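Local coordinates for type-2 restriction enzyme NlaIV (PDB 6QM2), which recognises the double-stranded DNA sequence 5'-GGNNCC-3' and cuts it in the middle to leave blunt ends, at residues W158-Q163 with P186-L191. Sequence-based numbering, arbitrary orientation.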
# COMPACT_ATOMS: atom_id res chain seq x y z
N TRP A 158 -14.39 -6.80 27.82
CA TRP A 158 -13.02 -7.25 28.09
C TRP A 158 -12.33 -6.26 29.01
O TRP A 158 -12.69 -5.08 29.02
CB TRP A 158 -12.22 -7.38 26.79
CG TRP A 158 -12.83 -8.34 25.83
CD1 TRP A 158 -13.79 -8.06 24.90
CD2 TRP A 158 -12.55 -9.73 25.71
NE1 TRP A 158 -14.12 -9.20 24.20
CE2 TRP A 158 -13.37 -10.24 24.68
CE3 TRP A 158 -11.68 -10.60 26.37
CZ2 TRP A 158 -13.34 -11.58 24.29
CZ3 TRP A 158 -11.65 -11.94 25.99
CH2 TRP A 158 -12.48 -12.42 24.96
N ALA A 159 -11.33 -6.73 29.75
CA ALA A 159 -10.62 -5.87 30.71
C ALA A 159 -9.76 -4.82 30.01
O ALA A 159 -9.64 -3.70 30.50
CB ALA A 159 -9.79 -6.70 31.67
N ILE A 160 -9.16 -5.18 28.87
CA ILE A 160 -8.37 -4.24 28.05
C ILE A 160 -9.01 -4.08 26.67
O ILE A 160 -9.67 -5.00 26.18
CB ILE A 160 -6.88 -4.66 27.93
CG1 ILE A 160 -6.04 -3.51 27.37
CG2 ILE A 160 -6.70 -5.92 27.08
CD1 ILE A 160 -4.55 -3.66 27.59
N ASN A 161 -8.81 -2.91 26.06
CA ASN A 161 -9.33 -2.63 24.72
C ASN A 161 -8.66 -3.50 23.67
O ASN A 161 -7.45 -3.41 23.46
CB ASN A 161 -9.16 -1.15 24.35
CG ASN A 161 -9.86 -0.79 23.04
OD1 ASN A 161 -10.90 -1.35 22.71
ND2 ASN A 161 -9.28 0.15 22.30
N LEU A 162 -9.47 -4.34 23.02
CA LEU A 162 -9.00 -5.35 22.09
C LEU A 162 -9.69 -5.24 20.74
O LEU A 162 -10.72 -4.58 20.59
CB LEU A 162 -9.30 -6.74 22.65
CG LEU A 162 -8.51 -7.15 23.89
CD1 LEU A 162 -9.20 -8.32 24.56
CD2 LEU A 162 -7.07 -7.47 23.54
N GLN A 163 -9.09 -5.92 19.78
CA GLN A 163 -9.66 -6.17 18.47
C GLN A 163 -10.13 -7.62 18.56
O GLN A 163 -9.32 -8.54 18.60
CB GLN A 163 -8.59 -5.94 17.39
CG GLN A 163 -8.73 -6.65 16.05
CD GLN A 163 -7.42 -6.65 15.26
OE1 GLN A 163 -6.99 -7.68 14.75
NE2 GLN A 163 -6.77 -5.49 15.19
N PRO A 186 -11.71 6.19 30.55
CA PRO A 186 -10.43 6.88 30.42
C PRO A 186 -9.26 5.91 30.23
O PRO A 186 -9.44 4.69 30.34
CB PRO A 186 -10.29 7.60 31.77
CG PRO A 186 -10.92 6.65 32.72
CD PRO A 186 -12.07 6.03 31.98
N MET A 187 -8.08 6.46 29.98
CA MET A 187 -6.86 5.67 29.83
C MET A 187 -6.42 5.20 31.21
O MET A 187 -6.82 5.78 32.22
CB MET A 187 -5.74 6.48 29.18
CG MET A 187 -6.08 7.12 27.84
SD MET A 187 -6.59 5.96 26.55
CE MET A 187 -8.37 6.19 26.57
N PHE A 188 -5.58 4.16 31.25
CA PHE A 188 -5.08 3.62 32.52
C PHE A 188 -4.24 4.67 33.26
O PHE A 188 -3.38 5.33 32.66
CB PHE A 188 -4.27 2.34 32.32
CG PHE A 188 -5.08 1.18 31.79
CD1 PHE A 188 -5.95 0.49 32.62
CD2 PHE A 188 -4.94 0.77 30.46
CE1 PHE A 188 -6.69 -0.59 32.13
CE2 PHE A 188 -5.67 -0.31 29.98
CZ PHE A 188 -6.55 -0.99 30.81
N GLU A 189 -4.49 4.80 34.56
CA GLU A 189 -3.84 5.82 35.39
C GLU A 189 -2.38 5.51 35.69
O GLU A 189 -1.56 6.42 35.84
CB GLU A 189 -4.62 6.00 36.70
CG GLU A 189 -6.00 6.62 36.50
CD GLU A 189 -6.93 6.45 37.70
OE1 GLU A 189 -6.52 5.91 38.75
OE2 GLU A 189 -8.10 6.86 37.56
N CYS A 190 -2.05 4.22 35.78
CA CYS A 190 -0.70 3.77 36.07
C CYS A 190 -0.40 2.41 35.44
O CYS A 190 -1.31 1.71 34.97
CB CYS A 190 -0.52 3.67 37.58
SG CYS A 190 -1.62 2.45 38.33
N LEU A 191 0.88 2.05 35.47
CA LEU A 191 1.35 0.75 34.98
C LEU A 191 0.64 -0.43 35.65
O LEU A 191 0.26 -1.38 34.97
CB LEU A 191 2.86 0.63 35.19
CG LEU A 191 3.53 -0.71 34.90
CD1 LEU A 191 3.27 -1.14 33.46
CD2 LEU A 191 5.02 -0.63 35.17
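F188 reaches across to the loop at A159 and I160 with the rim of its ring, a small example of how an aromatic ring can bridge two pieces of loop whose backbones stay far apart. The apolar part of the contact is a single approach, CG1 of I160 lying 4.1 Å from CE2 of F188. That methylene sits at the ring edge, near the ring plane, and the two side chains cross at about a right angle. With chi1 of I160 at -166°, CG1 lies opposite the backbone N and beside the carbonyl carbon. The bond from CA to CB of F188 points toward the A159-I160 loop, with CG anti to the carbonyl carbon (chi1 -65°), which sends the ring out from its own loop.

The polar neighbour is a backbone carbonyl: O of A159 lies 4.1 Å from CZ of F188, again at the edge and near the plane. At this range it is a loose contact, and the oxygen is instead hydrogen-bonded to the S154 hydroxyl. Only 83 Å² is buried between 158-163 and 186-191, and the nearest CA atoms, those of I160 and F188, are 9.6 Å apart; the F188 side chain crosses much of that distance, to meet a side chain in one case and a backbone oxygen in the other.

Surrounding residues make this modest touch part of a larger core. Helix 191-204 meets both sides, I160 resting on F194 and T201 while F188 packs on A197. W236 touches A159 and F188, and the Y243 ring meets that of F188 with the planes inclined at about 55°.

The contact thus joins the lead-in to strand 162-165, outermost of its small antiparallel sheet within this chain, with the loop that C190 ends as N-cap of helix 191-204: a mainly apolar loop-to-loop contact in a buried core between the loops, helix 191-204 and helix 236-239 of this PDDEXK-clan endonuclease.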